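Local coordinates for probable glutathione reductase (Sinorhizobium meliloti, PDB 4DNA), which probably catalyses the NADPH-dependent reduction of glutathione disulfide to glutathione as an FAD-containing homodimer, at residues 5-18 with 29-43. Sequence-based numbering, arbitrary orientation.
Sequences DYDLFVIGGGSGGV and KKVAIAEEFRYGGTC. With FAD (flavin-adenine dinucleotide), chain C.
Lys30 O is gripped by two backbone amides, Asp7 N at 2.7 Å and Leu8 N, the latter lying nearly on the line of the carbonyl bond. Asp7 returns a bond from its side chain: OD2 takes Lys30 N through its anti lone pair. From here strands 8-11 and 31-35 run parallel, their axes 14° apart, and Leu8 O, Ala32 O, Val10 O and Ala34 O accept in turn across them. Ala32 CB sits 3.5 Å from the centroid of the Tyr6 ring and 4° off its normal, a CH-pi contact over the face. The ring reaches it because CG stands anti to the carbonyl carbon (chi1 -54°), while Tyr6 OH is hydrogen-bonded to Glu109 OE1. With an alanine here, Ala32 CB would probably keep Phe9 alongside but lose the ring over it, and Glu109 OE1 its hydroxyl partner. Beside Val10 CG1, Ile33 CD1 packs at 3.7 Å, the two side chains pointing the same way. Glu35 divides its carboxylate: OE1 accepts FAD O3B at 2.6 Å and, weakly, Gly13 N, while OE2 accepts FAD O2B at 2.8 Å. Gly40 N closes on Gly13 O at 2.8 Å. A CB on Gly12 or Gly14 would clash with FAD, and one on Gly17 with Gly12 O, consistent with a Rossmann-type GxGxxG turn. Carboxylate thus holds the FAD ribose, Gly16 N and Thr42 OG1 its phosphates through O1P and O1A.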
loop_
_atom_site.group_PDB
_atom_site.type_symbol
_atom_site.label_atom_id
_atom_site.label_comp_id
_atom_site.label_asym_id
_atom_site.label_seq_id
_atom_site.Cartn_x
_atom_site.Cartn_y
_atom_site.Cartn_z
ATOM N N ASP A 5 17.590 -4.109 -45.505
ATOM C CA ASP A 5 16.495 -3.150 -45.420
ATOM C C ASP A 5 16.491 -2.442 -44.072
ATOM O O ASP A 5 16.407 -1.222 -44.009
ATOM C CB ASP A 5 15.147 -3.840 -45.639
ATOM C CG ASP A 5 15.067 -4.571 -46.966
ATOM O OD1 ASP A 5 15.629 -4.088 -47.979
ATOM O OD2 ASP A 5 14.426 -5.637 -46.993
ATOM N N TYR A 6 16.584 -3.211 -42.997
ATOM C CA TYR A 6 16.570 -2.641 -41.657
ATOM C C TYR A 6 17.746 -3.155 -40.856
ATOM O O TYR A 6 18.360 -4.152 -41.220
ATOM C CB TYR A 6 15.258 -2.979 -40.936
ATOM C CG TYR A 6 14.019 -2.586 -41.709
ATOM C CD1 TYR A 6 13.576 -1.269 -41.726
ATOM C CD2 TYR A 6 13.295 -3.533 -42.424
ATOM C CE1 TYR A 6 12.443 -0.903 -42.438
ATOM C CE2 TYR A 6 12.161 -3.180 -43.140
ATOM C CZ TYR A 6 11.736 -1.866 -43.145
ATOM O OH TYR A 6 10.607 -1.513 -43.858
ATOM N N ASP A 7 18.074 -2.464 -39.774
ATOM C CA ASP A 7 19.075 -2.975 -38.858
ATOM C C ASP A 7 18.398 -3.984 -37.947
ATOM O O ASP A 7 19.005 -4.981 -37.558
ATOM C CB ASP A 7 19.709 -1.842 -38.047
ATOM C CG ASP A 7 20.508 -0.885 -38.913
ATOM O OD1 ASP A 7 21.641 -1.238 -39.327
ATOM O OD2 ASP A 7 20.002 0.226 -39.189
ATOM N N LEU A 8 17.126 -3.730 -37.639
ATOM C CA LEU A 8 16.410 -4.516 -36.647
ATOM C C LEU A 8 14.922 -4.655 -36.931
ATOM O O LEU A 8 14.170 -3.701 -36.757
ATOM C CB LEU A 8 16.588 -3.909 -35.252
ATOM C CG LEU A 8 15.791 -4.643 -34.170
ATOM C CD1 LEU A 8 16.492 -5.927 -33.739
ATOM C CD2 LEU A 8 15.547 -3.741 -32.979
ATOM N N PHE A 9 14.495 -5.850 -37.336
ATOM C CA PHE A 9 13.070 -6.153 -37.381
ATOM C C PHE A 9 12.614 -6.785 -36.069
ATOM O O PHE A 9 13.281 -7.674 -35.535
ATOM C CB PHE A 9 12.710 -7.056 -38.567
ATOM C CG PHE A 9 11.253 -7.004 -38.934
ATOM C CD1 PHE A 9 10.307 -7.733 -38.210
ATOM C CD2 PHE A 9 10.821 -6.211 -39.981
ATOM C CE1 PHE A 9 8.965 -7.677 -38.534
ATOM C CE2 PHE A 9 9.481 -6.154 -40.312
ATOM C CZ PHE A 9 8.552 -6.886 -39.588
ATOM N N VAL A 10 11.482 -6.300 -35.565
ATOM C CA VAL A 10 10.862 -6.784 -34.334
ATOM C C VAL A 10 9.508 -7.400 -34.685
ATOM O O VAL A 10 8.615 -6.701 -35.165
ATOM C CB VAL A 10 10.630 -5.623 -33.335
ATOM C CG1 VAL A 10 9.822 -6.084 -32.138
ATOM C CG2 VAL A 10 11.942 -5.027 -32.870
ATOM N N ILE A 11 9.350 -8.698 -34.460
ATOM C CA ILE A 11 8.061 -9.330 -34.686
ATOM C C ILE A 11 7.263 -9.377 -33.391
ATOM O O ILE A 11 7.643 -10.080 -32.453
ATOM C CB ILE A 11 8.183 -10.765 -35.227
ATOM C CG1 ILE A 11 9.153 -10.832 -36.402
ATOM C CG2 ILE A 11 6.816 -11.270 -35.656
ATOM C CD1 ILE A 11 9.475 -12.246 -36.856
ATOM N N GLY A 12 6.155 -8.642 -33.351
ATOM C CA GLY A 12 5.260 -8.640 -32.192
ATOM C C GLY A 12 5.244 -7.300 -31.488
ATOM O O GLY A 12 6.291 -6.810 -31.080
ATOM N N GLY A 13 4.061 -6.702 -31.346
ATOM C CA GLY A 13 3.944 -5.352 -30.815
ATOM C C GLY A 13 3.424 -5.287 -29.399
ATOM O O GLY A 13 2.687 -4.370 -29.037
ATOM N N GLY A 14 3.792 -6.272 -28.594
ATOM C CA GLY A 14 3.442 -6.262 -27.189
ATOM C C GLY A 14 4.526 -5.576 -26.384
ATOM O O GLY A 14 5.361 -4.854 -26.934
ATOM N N SER A 15 4.521 -5.833 -25.079
ATOM C CA SER A 15 5.410 -5.177 -24.137
ATOM C C SER A 15 6.889 -5.324 -24.532
ATOM O O SER A 15 7.610 -4.327 -24.700
ATOM C CB SER A 15 5.147 -5.719 -22.728
ATOM O OG SER A 15 3.778 -5.550 -22.337
ATOM N N GLY A 16 7.330 -6.564 -24.720
ATOM C CA GLY A 16 8.709 -6.820 -25.128
ATOM C C GLY A 16 9.132 -6.142 -26.427
ATOM O O GLY A 16 10.185 -5.509 -26.492
ATOM N N GLY A 17 8.304 -6.281 -27.455
ATOM C CA GLY A 17 8.624 -5.789 -28.776
ATOM C C GLY A 17 8.666 -4.285 -28.853
ATOM O O GLY A 17 9.566 -3.717 -29.472
ATOM N N VAL A 18 7.689 -3.643 -28.222
ATOM C CA VAL A 18 7.578 -2.194 -28.272
ATOM C C VAL A 18 8.770 -1.550 -27.581
ATOM O O VAL A 18 9.395 -0.637 -28.127
ATOM C CB VAL A 18 6.248 -1.694 -27.671
ATOM C CG1 VAL A 18 6.300 -0.199 -27.390
ATOM C CG2 VAL A 18 5.095 -2.027 -28.605
ATOM N N LYS A 29 18.871 3.682 -35.234
ATOM C CA LYS A 29 18.920 2.438 -36.001
ATOM C C LYS A 29 17.689 2.340 -36.891
ATOM O O LYS A 29 16.589 2.731 -36.490
ATOM C CB LYS A 29 18.969 1.207 -35.077
ATOM C CG LYS A 29 20.100 1.173 -34.051
ATOM C CD LYS A 29 21.439 0.769 -34.658
ATOM C CE LYS A 29 22.561 0.850 -33.627
ATOM N NZ LYS A 29 23.920 0.832 -34.239
ATOM N N LYS A 30 17.877 1.825 -38.100
ATOM C CA LYS A 30 16.753 1.458 -38.951
ATOM C C LYS A 30 15.991 0.298 -38.296
ATOM O O LYS A 30 16.475 -0.838 -38.286
ATOM C CB LYS A 30 17.259 1.032 -40.326
ATOM C CG LYS A 30 17.503 2.155 -41.318
ATOM C CD LYS A 30 16.441 2.130 -42.406
ATOM C CE LYS A 30 17.074 2.114 -43.786
ATOM N NZ LYS A 30 16.181 1.430 -44.760
ATOM N N VAL A 31 14.816 0.586 -37.740
ATOM C CA VAL A 31 14.002 -0.441 -37.073
ATOM C C VAL A 31 12.660 -0.592 -37.782
ATOM O O VAL A 31 12.106 0.390 -38.272
ATOM C CB VAL A 31 13.752 -0.099 -35.574
ATOM C CG1 VAL A 31 12.941 -1.180 -34.877
ATOM C CG2 VAL A 31 15.061 0.123 -34.826
ATOM N N ALA A 32 12.141 -1.811 -37.846
ATOM C CA ALA A 32 10.770 -2.043 -38.307
ATOM C C ALA A 32 10.003 -2.943 -37.324
ATOM O O ALA A 32 10.587 -3.846 -36.719
ATOM C CB ALA A 32 10.777 -2.642 -39.702
ATOM N N ILE A 33 8.706 -2.700 -37.156
ATOM C CA ILE A 33 7.904 -3.503 -36.224
ATOM C C ILE A 33 6.512 -3.853 -36.762
ATOM O O ILE A 33 5.806 -2.996 -37.299
ATOM C CB ILE A 33 7.834 -2.859 -34.805
ATOM C CG1 ILE A 33 6.972 -3.709 -33.847
ATOM C CG2 ILE A 33 7.373 -1.407 -34.873
ATOM C CD1 ILE A 33 7.236 -3.485 -32.370
ATOM N N ALA A 34 6.132 -5.119 -36.608
ATOM C CA ALA A 34 4.856 -5.611 -37.111
ATOM C C ALA A 34 3.957 -6.181 -36.014
ATOM O O ALA A 34 4.368 -7.078 -35.267
ATOM C CB ALA A 34 5.097 -6.656 -38.186
ATOM N N GLU A 35 2.732 -5.662 -35.920
ATOM C CA GLU A 35 1.724 -6.252 -35.036
ATOM C C GLU A 35 0.506 -6.714 -35.837
ATOM O O GLU A 35 -0.072 -5.939 -36.606
ATOM C CB GLU A 35 1.325 -5.285 -33.911
ATOM C CG GLU A 35 0.042 -5.647 -33.172
ATOM C CD GLU A 35 0.194 -6.828 -32.215
ATOM O OE1 GLU A 35 1.054 -6.754 -31.313
ATOM O OE2 GLU A 35 -0.561 -7.824 -32.336
ATOM N N GLU A 36 0.122 -7.976 -35.640
ATOM C CA GLU A 36 -0.971 -8.615 -36.379
ATOM C C GLU A 36 -2.376 -8.362 -35.805
ATOM O O GLU A 36 -3.364 -8.985 -36.226
ATOM C CB GLU A 36 -0.730 -10.125 -36.445
ATOM C CG GLU A 36 -0.938 -10.880 -35.138
ATOM C CD GLU A 36 -1.016 -12.385 -35.347
ATOM O OE1 GLU A 36 -1.102 -12.827 -36.524
ATOM O OE2 GLU A 36 -0.996 -13.128 -34.343
ATOM N N PHE A 37 -2.471 -7.463 -34.835
ATOM C CA PHE A 37 -3.719 -7.285 -34.117
ATOM C C PHE A 37 -3.788 -5.859 -33.569
ATOM O O PHE A 37 -4.272 -4.958 -34.270
ATOM C CB PHE A 37 -3.893 -8.390 -33.045
ATOM C CG PHE A 37 -5.161 -8.272 -32.230
ATOM C CD1 PHE A 37 -6.394 -8.029 -32.842
ATOM C CD2 PHE A 37 -5.126 -8.419 -30.840
ATOM C CE1 PHE A 37 -7.553 -7.913 -32.087
ATOM C CE2 PHE A 37 -6.288 -8.310 -30.080
ATOM C CZ PHE A 37 -7.501 -8.056 -30.708
ATOM N N ARG A 38 -3.287 -5.648 -32.349
ATOM C CA ARG A 38 -3.347 -4.338 -31.684
ATOM C C ARG A 38 -2.079 -4.036 -30.882
ATOM O O ARG A 38 -1.688 -4.818 -30.008
ATOM C CB ARG A 38 -4.581 -4.242 -30.776
ATOM C CG ARG A 38 -5.903 -4.089 -31.503
ATOM C CD ARG A 38 -7.049 -3.905 -30.526
ATOM N NE ARG A 38 -7.240 -2.512 -30.132
ATOM C CZ ARG A 38 -8.197 -2.094 -29.304
ATOM N NH1 ARG A 38 -9.061 -2.953 -28.775
ATOM N NH2 ARG A 38 -8.294 -0.806 -29.008
ATOM N N TYR A 39 -1.450 -2.899 -31.193
ATOM C CA TYR A 39 -0.217 -2.448 -30.534
ATOM C C TYR A 39 -0.400 -2.207 -29.029
ATOM O O TYR A 39 -1.398 -1.615 -28.599
ATOM C CB TYR A 39 0.354 -1.203 -31.236
ATOM C CG TYR A 39 1.193 -1.541 -32.460
ATOM C CD1 TYR A 39 2.542 -1.920 -32.335
ATOM C CD2 TYR A 39 0.643 -1.500 -33.740
ATOM C CE1 TYR A 39 3.306 -2.242 -33.446
ATOM C CE2 TYR A 39 1.401 -1.814 -34.857
ATOM C CZ TYR A 39 2.727 -2.185 -34.707
ATOM O OH TYR A 39 3.471 -2.507 -35.825
ATOM N N GLY A 40 0.567 -2.673 -28.238
ATOM C CA GLY A 40 0.474 -2.622 -26.776
ATOM C C GLY A 40 0.437 -4.022 -26.193
ATOM O O GLY A 40 0.788 -4.216 -25.030
ATOM N N GLY A 41 0.000 -4.991 -27.002
ATOM C CA GLY A 41 0.081 -6.412 -26.660
ATOM C C GLY A 41 -0.905 -6.858 -25.601
ATOM O O GLY A 41 -1.770 -6.082 -25.189
ATOM N N THR A 42 -0.776 -8.104 -25.150
ATOM C CA THR A 42 -1.689 -8.658 -24.136
ATOM C C THR A 42 -1.897 -7.742 -22.924
ATOM O O THR A 42 -3.030 -7.451 -22.561
ATOM C CB THR A 42 -1.255 -10.064 -23.643
ATOM O OG1 THR A 42 -1.003 -10.916 -24.764
ATOM C CG2 THR A 42 -2.340 -10.679 -22.809
ATOM N N CYS A 43 -0.814 -7.291 -22.304
ATOM C CA CYS A 43 -0.943 -6.578 -21.043
ATOM C C CYS A 43 -1.923 -5.429 -21.177
ATOM O O CYS A 43 -2.869 -5.311 -20.380
ATOM C CB CYS A 43 0.408 -6.050 -20.548
ATOM S SG CYS A 43 0.333 -5.326 -18.885
HETATM P PA FAD C . 2.581 -9.833 -25.755
HETATM O O1A FAD C . 1.888 -11.171 -25.559
HETATM O O2A FAD C . 2.329 -8.648 -24.849
HETATM O O5B FAD C . 2.314 -9.328 -27.255
HETATM C C5B FAD C . 3.057 -9.805 -28.384
HETATM C C4B FAD C . 2.302 -9.317 -29.611
HETATM O O4B FAD C . 2.733 -9.950 -30.814
HETATM C C3B FAD C . 0.824 -9.618 -29.458
HETATM O O3B FAD C . 0.100 -8.380 -29.530
HETATM C C2B FAD C . 0.509 -10.573 -30.592
HETATM O O2B FAD C . -0.803 -10.355 -31.111
HETATM C C1B FAD C . 1.592 -10.265 -31.615
HETATM N N9A FAD C . 1.945 -11.405 -32.493
HETATM C C8A FAD C . 1.893 -12.701 -32.132
HETATM N N7A FAD C . 2.302 -13.525 -33.126
HETATM C C5A FAD C . 2.635 -12.736 -34.154
HETATM C C6A FAD C . 3.148 -12.988 -35.510
HETATM N N6A FAD C . 3.345 -14.276 -35.885
HETATM N N1A FAD C . 3.385 -11.914 -36.308
HETATM C C2A FAD C . 3.155 -10.650 -35.876
HETATM N N3A FAD C . 2.684 -10.352 -34.643
HETATM C C4A FAD C . 2.407 -11.339 -33.746
HETATM N N1 FAD C . 1.629 -9.567 -16.154
HETATM C C2 FAD C . 1.949 -8.797 -15.089
HETATM O O2 FAD C . 3.144 -8.477 -14.905
HETATM N N3 FAD C . 1.015 -8.366 -14.222
HETATM C C4 FAD C . -0.294 -8.666 -14.342
HETATM O O4 FAD C . -1.131 -8.232 -13.514
HETATM C C4X FAD C . -0.718 -9.516 -15.483
HETATM N N5 FAD C . -2.010 -9.859 -15.679
HETATM C C5X FAD C . -2.356 -10.633 -16.743
HETATM C C6 FAD C . -3.690 -10.988 -16.945
HETATM C C7 FAD C . -4.054 -11.791 -18.031
HETATM C C7M FAD C . -5.510 -12.144 -18.206
HETATM C C8 FAD C . -3.013 -12.263 -18.998
HETATM C C8M FAD C . -3.346 -13.116 -20.192
HETATM C C9 FAD C . -1.685 -11.913 -18.798
HETATM C C9A FAD C . -1.318 -11.122 -17.711
HETATM N N10 FAD C . 0.034 -10.770 -17.522
HETATM C C10 FAD C . 0.359 -9.961 -16.407
HETATM C "C1'" FAD C . 1.055 -11.255 -18.469
HETATM C "C2'" FAD C . 1.498 -10.204 -19.475
HETATM O "O2'" FAD C . 0.356 -9.694 -20.170
HETATM C "C3'" FAD C . 2.526 -10.790 -20.445
HETATM O "O3'" FAD C . 3.534 -11.456 -19.676
HETATM C "C4'" FAD C . 3.190 -9.735 -21.331
HETATM O "O4'" FAD C . 2.214 -9.174 -22.218
HETATM C "C5'" FAD C . 4.322 -10.335 -22.146
HETATM O "O5'" FAD C . 4.406 -9.642 -23.389
HETATM P P FAD C . 5.220 -10.192 -24.673
HETATM O O1P FAD C . 6.340 -9.224 -25.005
HETATM O O2P FAD C . 5.518 -11.662 -24.501
HETATM O O3P FAD C . 4.171 -10.060 -25.882
#